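Local coordinates for protein PAN2-PAN3 deadenylation complex catalytic subunit pan2 (Neurospora crassa, PDB 4CZW) that probably shortens the poly(A) tails of mRNA as the catalytic subunit of the PAN2-PAN3 deadenylase, releasing 5'-AMP with divalent metal ions, at residues C80-L85 with K144-Y149; Q69-T73 with T152-S156. Residues are numbered along the deposited sequence.

Both contacts surround one zinc site of three cysteines and a histidine in the ubiquitin-protease-like domain, predicted to be catalytically inactive and to serve as a scaffold. Contact 1 supplies Cys80 and Cys83 from the start of helix 81-94; contact 2 supplies His70 from the end of the preceding helix, 61-71; Cys75, between them, is the fourth ligand. The other partner is the last part of helix 130-149 in contact 1 and the loop after it in contact 2, and Asp148 O lies 3.2 Å from His70 CE1 where the two meet. Contact 1 is buried and mostly aliphatic, with one water bridge. Contact 2 is partly buried, joins a helix end to an irregular loop and includes a direct backbone hydrogen bond.

Contact 1. Residues C80-L85 with K144-Y149; sequences CLLCEL and KISQDY. With ZN (zinc ion), chain B.
The zinc site of the ubiquitin-protease-like domain, three cysteines and a histidine, here packs its CxxC helix across the end of helix 130-149. Cys80 (chi1 t) is the N-cap of helix 81-94; its SG and that of Cys83 (chi1 m) each bind the zinc at 2.3 Å, and Cys75 and His70 complete the site. The short axes of 81-85 and 144-149 approach to 9.2 Å and cross almost perpendicularly, at -95°, with Leu82 CA and Ile145 CA 5.0 Å apart. Leu82 (chi1 t, chi2 p) is the central side chain: its CD1 lies 3.7 Å from Ile145 CB and its CD2 3.8 Å from Tyr149 CB. Leu85 CD1 reaches Ile145 CG2 at 3.6 Å. Asp148 (chi1 m) meets the helix start through water 1, which donates to Asp148 OD2 (2.5 Å) and accepts from Leu81 N (3.2 Å). Lys144 turns its end away, NZ hydrogen-bonded to Ser113 OG. The CxxC pair opening a helix, with a neighbouring helix packed across it, belongs to a structural zinc site of this USP-like domain.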
ATOM      1  N   CYS A  80     -11.647  -1.194  -4.219  1.00 46.62           N
ATOM      2  CA  CYS A  80     -11.075  -2.520  -4.024  1.00 40.58           C
ATOM      3  C   CYS A  80      -9.737  -2.385  -3.309  1.00 48.45           C
ATOM      4  O   CYS A  80      -8.715  -2.107  -3.937  1.00 48.81           O
ATOM      5  CB  CYS A  80     -10.903  -3.237  -5.364  1.00 44.20           C
ATOM      6  SG  CYS A  80     -10.175  -4.884  -5.266  1.00 44.97           S
ATOM      7  N   LEU A  81      -9.753  -2.580  -1.994  1.00 42.81           N
ATOM      8  CA  LEU A  81      -8.593  -2.302  -1.151  1.00 37.56           C
ATOM      9  C   LEU A  81      -7.381  -3.174  -1.469  1.00 40.29           C
ATOM     10  O   LEU A  81      -6.243  -2.749  -1.273  1.00 45.94           O
ATOM     11  CB  LEU A  81      -8.969  -2.462   0.323  1.00 40.42           C
ATOM     12  CG  LEU A  81     -10.037  -1.495   0.837  1.00 42.67           C
ATOM     13  CD1 LEU A  81     -10.305  -1.716   2.317  1.00 41.79           C
ATOM     14  CD2 LEU A  81      -9.628  -0.053   0.570  1.00 36.13           C
ATOM     15  N   LEU A  82      -7.621  -4.387  -1.955  1.00 39.39           N
ATOM     16  CA  LEU A  82      -6.523  -5.286  -2.293  1.00 37.71           C
ATOM     17  C   LEU A  82      -5.772  -4.784  -3.522  1.00 48.13           C
ATOM     18  O   LEU A  82      -4.546  -4.868  -3.588  1.00 43.68           O
ATOM     19  CB  LEU A  82      -7.034  -6.707  -2.524  1.00 39.10           C
ATOM     20  CG  LEU A  82      -5.943  -7.760  -2.734  1.00 41.45           C
ATOM     21  CD1 LEU A  82      -4.928  -7.705  -1.605  1.00 45.50           C
ATOM     22  CD2 LEU A  82      -6.549  -9.146  -2.841  1.00 40.52           C
ATOM     23  N   CYS A  83      -6.516  -4.265  -4.495  1.00 50.73           N
ATOM     24  CA  CYS A  83      -5.909  -3.643  -5.668  1.00 48.27           C
ATOM     25  C   CYS A  83      -5.106  -2.418  -5.257  1.00 45.16           C
ATOM     26  O   CYS A  83      -3.971  -2.229  -5.696  1.00 42.32           O
ATOM     27  CB  CYS A  83      -6.976  -3.253  -6.693  1.00 42.79           C
ATOM     28  SG  CYS A  83      -7.440  -4.572  -7.834  1.00 49.42           S
ATOM     29  N   GLU A  84      -5.706  -1.591  -4.407  1.00 42.31           N
ATOM     30  CA  GLU A  84      -5.046  -0.400  -3.892  1.00 40.67           C
ATOM     31  C   GLU A  84      -3.806  -0.776  -3.088  1.00 43.39           C
ATOM     32  O   GLU A  84      -2.811  -0.053  -3.098  1.00 49.51           O
ATOM     33  CB  GLU A  84      -6.011   0.419  -3.034  1.00 44.47           C
ATOM     34  CG  GLU A  84      -7.270   0.864  -3.766  1.00 46.30           C
ATOM     35  CD  GLU A  84      -6.986   1.879  -4.858  1.00 45.95           C
ATOM     36  OE1 GLU A  84      -5.967   2.594  -4.760  1.00 51.22           O
ATOM     37  OE2 GLU A  84      -7.785   1.963  -5.816  1.00 50.03           O
ATOM     38  N   LEU A  85      -3.871  -1.909  -2.395  1.00 46.51           N
ATOM     39  CA  LEU A  85      -2.725  -2.419  -1.650  1.00 47.02           C
ATOM     40  C   LEU A  85      -1.583  -2.772  -2.593  1.00 41.89           C
ATOM     41  O   LEU A  85      -0.417  -2.522  -2.291  1.00 43.92           O
ATOM     42  CB  LEU A  85      -3.114  -3.642  -0.816  1.00 51.57           C
ATOM     43  CG  LEU A  85      -3.468  -3.394   0.652  1.00 43.75           C
ATOM     44  CD1 LEU A  85      -3.891  -4.687   1.324  1.00 54.48           C
ATOM     45  CD2 LEU A  85      -2.290  -2.777   1.385  1.00 46.29           C
ATOM     46  N   LYS A 144     -11.265  -7.715   4.326  1.00 50.13           N
ATOM     47  CA  LYS A 144     -11.639  -7.212   3.011  1.00 50.95           C
ATOM     48  C   LYS A 144     -10.796  -7.815   1.890  1.00 49.41           C
ATOM     49  O   LYS A 144     -11.328  -8.227   0.862  1.00 53.68           O
ATOM     50  CB  LYS A 144     -11.535  -5.684   2.978  1.00 45.48           C
ATOM     51  CG  LYS A 144     -12.679  -4.978   3.687  1.00 51.18           C
ATOM     52  CD  LYS A 144     -14.009  -5.301   3.025  1.00 52.40           C
ATOM     53  CE  LYS A 144     -15.169  -4.617   3.729  1.00 75.50           C
ATOM     54  NZ  LYS A 144     -16.472  -4.958   3.089  1.00 71.95           N
ATOM     55  N   ILE A 145      -9.484  -7.869   2.090  1.00 45.79           N
ATOM     56  CA  ILE A 145      -8.593  -8.384   1.056  1.00 50.56           C
ATOM     57  C   ILE A 145      -8.730  -9.895   0.902  1.00 47.30           C
ATOM     58  O   ILE A 145      -8.344 -10.458  -0.121  1.00 49.77           O
ATOM     59  CB  ILE A 145      -7.117  -8.034   1.346  1.00 48.66           C
ATOM     60  CG1 ILE A 145      -6.595  -8.830   2.546  1.00 45.13           C
ATOM     61  CG2 ILE A 145      -6.960  -6.539   1.571  1.00 51.51           C
ATOM     62  CD1 ILE A 145      -5.130  -8.596   2.839  1.00 45.30           C
ATOM     63  N   SER A 146      -9.283 -10.547   1.919  1.00 51.87           N
ATOM     64  CA  SER A 146      -9.502 -11.987   1.866  1.00 56.35           C
ATOM     65  C   SER A 146     -10.602 -12.324   0.866  1.00 56.44           C
ATOM     66  O   SER A 146     -10.496 -13.295   0.117  1.00 54.09           O
ATOM     67  CB  SER A 146      -9.860 -12.531   3.251  1.00 59.25           C
ATOM     68  OG  SER A 146      -9.952 -13.946   3.236  1.00 71.11           O
ATOM     69  N   GLN A 147     -11.655 -11.513   0.856  1.00 49.11           N
ATOM     70  CA  GLN A 147     -12.767 -11.725  -0.063  1.00 56.42           C
ATOM     71  C   GLN A 147     -12.489 -11.066  -1.413  1.00 60.15           C
ATOM     72  O   GLN A 147     -13.065 -11.452  -2.430  1.00 69.83           O
ATOM     73  CB  GLN A 147     -14.073 -11.195   0.539  1.00 58.29           C
ATOM     74  CG  GLN A 147     -14.128  -9.687   0.707  1.00 68.53           C
ATOM     75  CD  GLN A 147     -15.342  -9.233   1.495  1.00 85.37           C
ATOM     76  OE1 GLN A 147     -15.628  -9.759   2.571  1.00 88.64           O
ATOM     77  NE2 GLN A 147     -16.065  -8.256   0.960  1.00 88.29           N
ATOM     78  N   ASP A 148     -11.602 -10.074  -1.417  1.00 56.47           N
ATOM     79  CA  ASP A 148     -11.163  -9.449  -2.660  1.00 52.86           C
ATOM     80  C   ASP A 148     -10.298 -10.416  -3.460  1.00 55.35           C
ATOM     81  O   ASP A 148     -10.345 -10.440  -4.691  1.00 59.76           O
ATOM     82  CB  ASP A 148     -10.384  -8.160  -2.383  1.00 45.72           C
ATOM     83  CG  ASP A 148     -11.283  -7.004  -1.990  1.00 48.62           C
ATOM     84  OD1 ASP A 148     -12.490  -7.051  -2.307  1.00 59.93           O
ATOM     85  OD2 ASP A 148     -10.778  -6.042  -1.372  1.00 35.87           O
ATOM     86  N   TYR A 149      -9.511 -11.212  -2.746  1.00 50.49           N
ATOM     87  CA  TYR A 149      -8.585 -12.149  -3.369  1.00 48.78           C
ATOM     88  C   TYR A 149      -9.314 -13.273  -4.098  1.00 54.62           C
ATOM     89  O   TYR A 149      -8.845 -13.763  -5.124  1.00 59.38           O
ATOM     90  CB  TYR A 149      -7.642 -12.730  -2.313  1.00 43.03           C
ATOM     91  CG  TYR A 149      -6.600 -13.680  -2.859  1.00 50.06           C
ATOM     92  CD1 TYR A 149      -5.406 -13.203  -3.385  1.00 45.57           C
ATOM     93  CD2 TYR A 149      -6.805 -15.054  -2.839  1.00 51.72           C
ATOM     94  CE1 TYR A 149      -4.448 -14.070  -3.882  1.00 46.06           C
ATOM     95  CE2 TYR A 149      -5.855 -15.926  -3.332  1.00 59.36           C
ATOM     96  CZ  TYR A 149      -4.678 -15.429  -3.852  1.00 41.53           C
ATOM     97  OH  TYR A 149      -3.728 -16.296  -4.345  1.00 49.46           O
TER
HETATM   98 ZN    ZN B3094      -9.177  -5.899  -7.068  1.00 47.14          ZN
HETATM   99  O   HOH W   1     -12.325  -4.115  -0.875  1.00 43.04           O

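Contact 2. Residues Q69-T73 with T152-S156; sequences QHAAT and TPPIS. With ZN (zinc ion), chain B.
A single backbone hydrogen bond joins the C-terminal end of helix 61-71 to the proline-containing loop 152-156: Ile155 N donates to Gln69 O at 3.1 Å and 174°, while His70 CA and Pro154 CA stand 4.9 Å apart. Ile155 itself is locally helical (phi/psi -60/-40), between extended Pro154 and Ser156. Within 69-73, Thr73 closes the helix end, its N (3.0 Å) and OG1 (2.6 Å, chi1 p) both donating to His70 O. Gln69 (chi1 m, chi2 m) lays its carboxamide along the loop, OE1 3.5 Å from Ile155 CB, while NE2 is hydrogen-bonded to Asn65 OD1; Ser156 OG is hydrogen-bonded to Asp404 OD2. Apolar contacts fill the interface. Ile155 (chi1 m, chi2 m) sets CG1 3.7 Å from Ala72 CB and CD1 3.8 Å from Thr73 CG2, and Thr73 CG2 also lies 3.9 Å from Pro154 CA. Thr152 CG2 approaches His70 CE1 at 3.6 Å, obliquely to the ring. Metal binding comes from the same imidazole: His70 (chi1 t, chi2 74°) directs NE2 to the zinc at 2.0 Å, joining Cys75, Cys80 and Cys83. The loop packs against the helix end that presents the histidine of a structural zinc site.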
ATOM      1  N   GLN A  69      -0.435 -10.201  -7.095  1.00 52.27           N
ATOM      2  CA  GLN A  69      -1.025 -11.238  -7.936  1.00 45.90           C
ATOM      3  C   GLN A  69      -2.483 -10.922  -8.251  1.00 43.07           C
ATOM      4  O   GLN A  69      -3.008 -11.345  -9.279  1.00 49.09           O
ATOM      5  CB  GLN A  69      -0.919 -12.611  -7.267  1.00 39.05           C
ATOM      6  CG  GLN A  69       0.504 -13.096  -7.023  1.00 40.97           C
ATOM      7  CD  GLN A  69       1.253 -13.411  -8.302  1.00 48.55           C
ATOM      8  OE1 GLN A  69       0.653 -13.607  -9.358  1.00 50.88           O
ATOM      9  NE2 GLN A  69       2.578 -13.464  -8.212  1.00 46.46           N
ATOM     10  N   HIS A  70      -3.134 -10.176  -7.362  1.00 45.28           N
ATOM     11  CA  HIS A  70      -4.520  -9.777  -7.576  1.00 49.30           C
ATOM     12  C   HIS A  70      -4.626  -8.497  -8.398  1.00 50.19           C
ATOM     13  O   HIS A  70      -5.441  -8.405  -9.315  1.00 46.61           O
ATOM     14  CB  HIS A  70      -5.243  -9.585  -6.244  1.00 35.89           C
ATOM     15  CG  HIS A  70      -6.596  -8.957  -6.384  1.00 40.59           C
ATOM     16  ND1 HIS A  70      -7.688  -9.645  -6.867  1.00 42.91           N
ATOM     17  CD2 HIS A  70      -7.028  -7.701  -6.125  1.00 46.41           C
ATOM     18  CE1 HIS A  70      -8.737  -8.843  -6.889  1.00 39.14           C
ATOM     19  NE2 HIS A  70      -8.363  -7.656  -6.444  1.00 41.92           N
ATOM     20  N   ALA A  71      -3.803  -7.510  -8.058  1.00 43.92           N
ATOM     21  CA  ALA A  71      -3.821  -6.220  -8.739  1.00 48.08           C
ATOM     22  C   ALA A  71      -3.478  -6.359 -10.219  1.00 44.63           C
ATOM     23  O   ALA A  71      -3.903  -5.548 -11.043  1.00 47.24           O
ATOM     24  CB  ALA A  71      -2.860  -5.255  -8.063  1.00 44.82           C
ATOM     25  N   ALA A  72      -2.716  -7.394 -10.552  1.00 34.58           N
ATOM     26  CA  ALA A  72      -2.277  -7.618 -11.924  1.00 40.60           C
ATOM     27  C   ALA A  72      -3.356  -8.278 -12.780  1.00 52.81           C
ATOM     28  O   ALA A  72      -3.160  -8.494 -13.976  1.00 50.49           O
ATOM     29  CB  ALA A  72      -1.011  -8.459 -11.935  1.00 38.87           C
ATOM     30  N   THR A  73      -4.492  -8.601 -12.169  1.00 49.03           N
ATOM     31  CA  THR A  73      -5.593  -9.223 -12.897  1.00 50.19           C
ATOM     32  C   THR A  73      -6.453  -8.170 -13.585  1.00 49.93           C
ATOM     33  O   THR A  73      -6.110  -6.988 -13.601  1.00 50.95           O
ATOM     34  CB  THR A  73      -6.486 -10.075 -11.972  1.00 53.07           C
ATOM     35  OG1 THR A  73      -7.202  -9.222 -11.070  1.00 41.86           O
ATOM     36  CG2 THR A  73      -5.644 -11.065 -11.179  1.00 53.14           C
ATOM     37  N   THR A 152     -11.690 -12.710  -8.009  1.00 56.03           N
ATOM     38  CA  THR A 152     -11.203 -13.082  -9.332  1.00 60.56           C
ATOM     39  C   THR A 152      -9.894 -13.856  -9.199  1.00 57.81           C
ATOM     40  O   THR A 152      -9.062 -13.528  -8.351  1.00 61.21           O
ATOM     41  CB  THR A 152     -11.001 -11.844 -10.234  1.00 54.92           C
ATOM     42  OG1 THR A 152     -10.351 -12.231 -11.451  1.00 64.19           O
ATOM     43  CG2 THR A 152     -10.157 -10.794  -9.527  1.00 61.10           C
ATOM     44  N   PRO A 153      -9.716 -14.901 -10.025  1.00 47.37           N
ATOM     45  CA  PRO A 153      -8.514 -15.743  -9.978  1.00 51.67           C
ATOM     46  C   PRO A 153      -7.222 -14.944 -10.130  1.00 48.62           C
ATOM     47  O   PRO A 153      -7.060 -14.232 -11.120  1.00 57.86           O
ATOM     48  CB  PRO A 153      -8.705 -16.690 -11.166  1.00 47.17           C
ATOM     49  CG  PRO A 153     -10.177 -16.759 -11.353  1.00 39.90           C
ATOM     50  CD  PRO A 153     -10.690 -15.389 -11.016  1.00 45.81           C
ATOM     51  N   PRO A 154      -6.312 -15.062  -9.152  1.00 51.01           N
ATOM     52  CA  PRO A 154      -5.024 -14.363  -9.197  1.00 50.97           C
ATOM     53  C   PRO A 154      -4.161 -14.841 -10.360  1.00 54.25           C
ATOM     54  O   PRO A 154      -4.383 -15.936 -10.877  1.00 55.97           O
ATOM     55  CB  PRO A 154      -4.383 -14.718  -7.852  1.00 45.51           C
ATOM     56  CG  PRO A 154      -5.028 -16.000  -7.454  1.00 47.24           C
ATOM     57  CD  PRO A 154      -6.440 -15.905  -7.950  1.00 54.38           C
ATOM     58  N   ILE A 155      -3.194 -14.021 -10.760  1.00 50.00           N
ATOM     59  CA  ILE A 155      -2.321 -14.346 -11.883  1.00 52.01           C
ATOM     60  C   ILE A 155      -1.539 -15.631 -11.627  1.00 52.48           C
ATOM     61  O   ILE A 155      -1.378 -16.460 -12.524  1.00 61.78           O
ATOM     62  CB  ILE A 155      -1.333 -13.199 -12.176  1.00 46.79           C
ATOM     63  CG1 ILE A 155      -2.095 -11.912 -12.504  1.00 46.64           C
ATOM     64  CG2 ILE A 155      -0.407 -13.565 -13.324  1.00 42.33           C
ATOM     65  CD1 ILE A 155      -2.951 -12.012 -13.748  1.00 38.85           C
ATOM     66  N   SER A 156      -1.067 -15.802 -10.396  1.00 52.91           N
ATOM     67  CA  SER A 156      -0.272 -16.975 -10.058  1.00 54.86           C
ATOM     68  C   SER A 156      -0.339 -17.328  -8.575  1.00 54.85           C
ATOM     69  O   SER A 156      -0.223 -16.462  -7.708  1.00 51.98           O
ATOM     70  CB  SER A 156       1.185 -16.757 -10.467  1.00 49.33           C
ATOM     71  OG  SER A 156       1.978 -17.887 -10.152  1.00 56.53           O
TER
HETATM   72 ZN    ZN B3094      -9.177  -5.899  -7.068  1.00 47.14          ZN